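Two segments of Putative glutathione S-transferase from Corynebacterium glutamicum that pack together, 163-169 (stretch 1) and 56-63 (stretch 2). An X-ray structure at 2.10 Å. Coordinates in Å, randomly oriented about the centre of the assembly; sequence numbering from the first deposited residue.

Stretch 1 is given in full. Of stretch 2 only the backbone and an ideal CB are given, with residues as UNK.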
# COMPACT_ATOMS: atom_id res chain seq x y z
N LEU A 163 32.97 17.19 8.76
CA LEU A 163 33.98 17.71 9.69
C LEU A 163 35.38 17.71 9.09
O LEU A 163 36.14 18.60 9.36
CB LEU A 163 33.98 16.92 11.00
CG LEU A 163 32.65 16.83 11.76
CD1 LEU A 163 32.90 16.19 13.16
CD2 LEU A 163 31.98 18.21 11.85
N GLU A 164 35.74 16.71 8.30
CA GLU A 164 37.14 16.60 7.82
C GLU A 164 37.36 17.38 6.53
O GLU A 164 38.48 17.85 6.27
CB GLU A 164 37.51 15.14 7.57
CG GLU A 164 37.45 14.25 8.83
CD GLU A 164 38.28 14.78 9.98
OE1 GLU A 164 39.42 15.31 9.78
OE2 GLU A 164 37.78 14.64 11.12
N TRP A 165 36.30 17.53 5.74
CA TRP A 165 36.40 18.14 4.40
C TRP A 165 36.00 19.60 4.39
O TRP A 165 35.84 20.18 3.34
CB TRP A 165 35.51 17.35 3.40
CG TRP A 165 36.05 16.02 2.99
CD1 TRP A 165 35.88 14.81 3.63
CD2 TRP A 165 36.83 15.74 1.82
NE1 TRP A 165 36.53 13.82 2.93
CE2 TRP A 165 37.11 14.36 1.82
CE3 TRP A 165 37.33 16.53 0.77
CZ2 TRP A 165 37.87 13.76 0.82
CZ3 TRP A 165 38.08 15.94 -0.21
CH2 TRP A 165 38.35 14.56 -0.19
N LYS A 166 35.89 20.21 5.57
CA LYS A 166 35.44 21.59 5.72
C LYS A 166 36.09 22.61 4.81
O LYS A 166 35.41 23.54 4.31
CB LYS A 166 35.73 22.06 7.16
CG LYS A 166 34.56 22.28 8.04
CD LYS A 166 34.99 22.48 9.55
CE LYS A 166 33.82 22.10 10.53
NZ LYS A 166 34.31 21.82 11.93
N GLN A 167 37.40 22.51 4.62
CA GLN A 167 38.07 23.52 3.78
C GLN A 167 37.74 23.35 2.32
O GLN A 167 38.04 24.24 1.57
CB GLN A 167 39.59 23.48 3.98
CG GLN A 167 40.02 23.71 5.43
CD GLN A 167 39.42 24.97 6.09
OE1 GLN A 167 39.06 24.91 7.27
NE2 GLN A 167 39.31 26.10 5.35
N PHE A 168 37.10 22.26 1.93
CA PHE A 168 36.68 22.06 0.54
C PHE A 168 35.17 22.31 0.34
O PHE A 168 34.70 22.22 -0.78
CB PHE A 168 36.99 20.65 0.08
CG PHE A 168 38.47 20.31 0.07
CD1 PHE A 168 39.12 19.95 1.22
CD2 PHE A 168 39.20 20.38 -1.10
CE1 PHE A 168 40.50 19.69 1.23
CE2 PHE A 168 40.55 20.08 -1.11
CZ PHE A 168 41.21 19.76 0.05
N HIS A 169 34.41 22.57 1.40
CA HIS A 169 33.01 22.90 1.24
C HIS A 169 32.85 24.16 0.42
O HIS A 169 33.70 25.05 0.46
CB HIS A 169 32.33 23.19 2.59
CG HIS A 169 32.28 22.03 3.53
ND1 HIS A 169 31.83 22.16 4.82
CD2 HIS A 169 32.63 20.73 3.38
CE1 HIS A 169 31.88 20.99 5.42
NE2 HIS A 169 32.37 20.10 4.57
N UNK A 56 44.58 11.32 3.50
CA UNK A 56 44.47 12.76 3.49
C UNK A 56 43.32 13.29 2.67
O UNK A 56 43.08 12.79 1.56
CB UNK A 56 45.78 13.37 2.97
N UNK A 57 42.61 14.28 3.20
CA UNK A 57 41.64 15.01 2.34
C UNK A 57 42.44 15.79 1.29
O UNK A 57 43.48 16.40 1.60
CB UNK A 57 40.76 15.95 3.16
N UNK A 58 42.03 15.64 0.03
CA UNK A 58 42.54 16.39 -1.09
C UNK A 58 41.60 16.23 -2.27
O UNK A 58 40.88 15.24 -2.35
CB UNK A 58 43.96 15.94 -1.45
N UNK A 59 41.63 17.22 -3.17
CA UNK A 59 40.78 17.25 -4.32
C UNK A 59 41.32 16.29 -5.39
O UNK A 59 42.53 16.18 -5.59
CB UNK A 59 40.67 18.68 -4.86
N UNK A 60 40.41 15.68 -6.13
CA UNK A 60 40.81 14.94 -7.33
C UNK A 60 41.47 13.59 -7.03
O UNK A 60 42.07 13.03 -7.92
CB UNK A 60 41.77 15.80 -8.16
N UNK A 61 41.39 13.08 -5.80
CA UNK A 61 42.02 11.79 -5.50
C UNK A 61 40.98 10.65 -5.35
O UNK A 61 41.28 9.50 -5.68
CB UNK A 61 42.85 11.91 -4.22
N UNK A 62 39.80 10.98 -4.85
CA UNK A 62 38.82 9.97 -4.47
C UNK A 62 37.51 10.06 -5.24
O UNK A 62 37.09 11.15 -5.71
CB UNK A 62 38.53 10.08 -2.97
N UNK A 63 36.84 8.91 -5.35
CA UNK A 63 35.54 8.80 -6.01
C UNK A 63 34.53 8.19 -5.06
O UNK A 63 34.82 7.20 -4.37
CB UNK A 63 35.64 7.96 -7.29

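Stretch 1 presents two aromatic rings, Trp165 and Phe168, and no hydrogen bond crosses to the other stretch. Shape and apolar surface must therefore set most of the rules.

At position 56 the CA-to-CB bond points away and no atom of stretch 1 lies within 5.5 Å of the ideal CB. Phi of -88° and psi of 137° would accept most residues, proline included, and the deposited one is Pro56.

Position 57 is where the contact is decided. Its CB points toward stretch 1 and sits 4.2 Å from both Trp165 CD2 and Phe168 CE1, with the carbonyl Glu164 O at 4.3 Å. A short apolar side chain suits this site, and a branch at CB would let it touch both rings at once; valine, isoleucine or perhaps leucine would be reasonable. The residue is Val57, with chi1 in m. Its CG1 lies over one face of the indole, 3.7 Å from the centroid of the five-membered ring and 10° off the normal, a CH-pi contact, and is also 3.7 Å from Glu164 O. The other methyl, CG2, meets Phe168 CE1 at 3.9 Å. Each branch thus serves a different ring.

At 58 the CB points away, so the backbone makes the contact: the carbonyl O is 3.4 Å from Trp165 CH2, at the edge of the indole, and CA is 3.8 Å from Phe168 CZ. Many side chains, polar ones included, would fit. Glu58 is found, its carboxylate OE2 accepting from NH1 of the residue at 61 at 2.9 Å in a salt bridge.

Position 59 points sideways, its ideal CB 4.0 Å from Phe168 CE2. Something small is enough, though a longer chain could run past the ring. Ala59 places its CB 4.1 Å from Phe168 CE2, while its N is 3.7 Å from the same atom.

Position 60 has phi of 75°, which favours glycine, and no contact to satisfy; Gly60 fills it.

Position 61 is sideways and out of contact, open to many residues; Arg61 runs out in t, t, t and its NH1 bridges Glu58 OE2.

At 62 the CB points toward stretch 1 but stops 5.3 Å from Trp165 CH2, leaving room for a large apolar or aromatic side chain. Tyr62 brings CD2 to 3.9 Å from Trp165 CH2, at the indole edge, and its OH donates to Pro56 O at 2.7 Å.

Position 63, extended and out of reach, is unconstrained here; it is Arg63.

Stretch 2 (56-63) PVEAGRYR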
# COMPACT_ATOMS: atom_id res chain seq x y z
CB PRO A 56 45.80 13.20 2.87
CG PRO A 56 46.13 12.11 1.93
CD PRO A 56 45.66 10.84 2.62
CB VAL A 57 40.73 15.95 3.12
CG1 VAL A 57 39.85 15.17 4.13
CG2 VAL A 57 41.54 17.04 3.85
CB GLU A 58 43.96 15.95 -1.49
CG GLU A 58 44.08 14.48 -1.83
CD GLU A 58 45.51 14.06 -2.13
OE1 GLU A 58 45.98 14.23 -3.29
OE2 GLU A 58 46.16 13.50 -1.20
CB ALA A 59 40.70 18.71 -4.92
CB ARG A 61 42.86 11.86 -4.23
CG ARG A 61 43.68 10.59 -3.93
CD ARG A 61 44.71 10.83 -2.83
NE ARG A 61 45.44 9.61 -2.45
CZ ARG A 61 46.46 9.58 -1.60
NH1 ARG A 61 46.90 10.70 -0.99
NH2 ARG A 61 47.04 8.43 -1.30
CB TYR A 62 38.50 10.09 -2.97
CG TYR A 62 39.70 10.16 -2.09
CD1 TYR A 62 40.46 9.03 -1.82
CD2 TYR A 62 40.12 11.40 -1.55
CE1 TYR A 62 41.56 9.09 -1.02
CE2 TYR A 62 41.21 11.49 -0.75
CZ TYR A 62 41.95 10.34 -0.49
OH TYR A 62 43.06 10.42 0.33
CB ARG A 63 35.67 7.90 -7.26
CG ARG A 63 34.34 7.57 -7.96
CD ARG A 63 34.57 6.73 -9.22
NE ARG A 63 35.23 7.58 -10.19
CZ ARG A 63 34.62 8.19 -11.20
NH1 ARG A 63 33.33 7.98 -11.47
NH2 ARG A 63 35.33 8.98 -11.98
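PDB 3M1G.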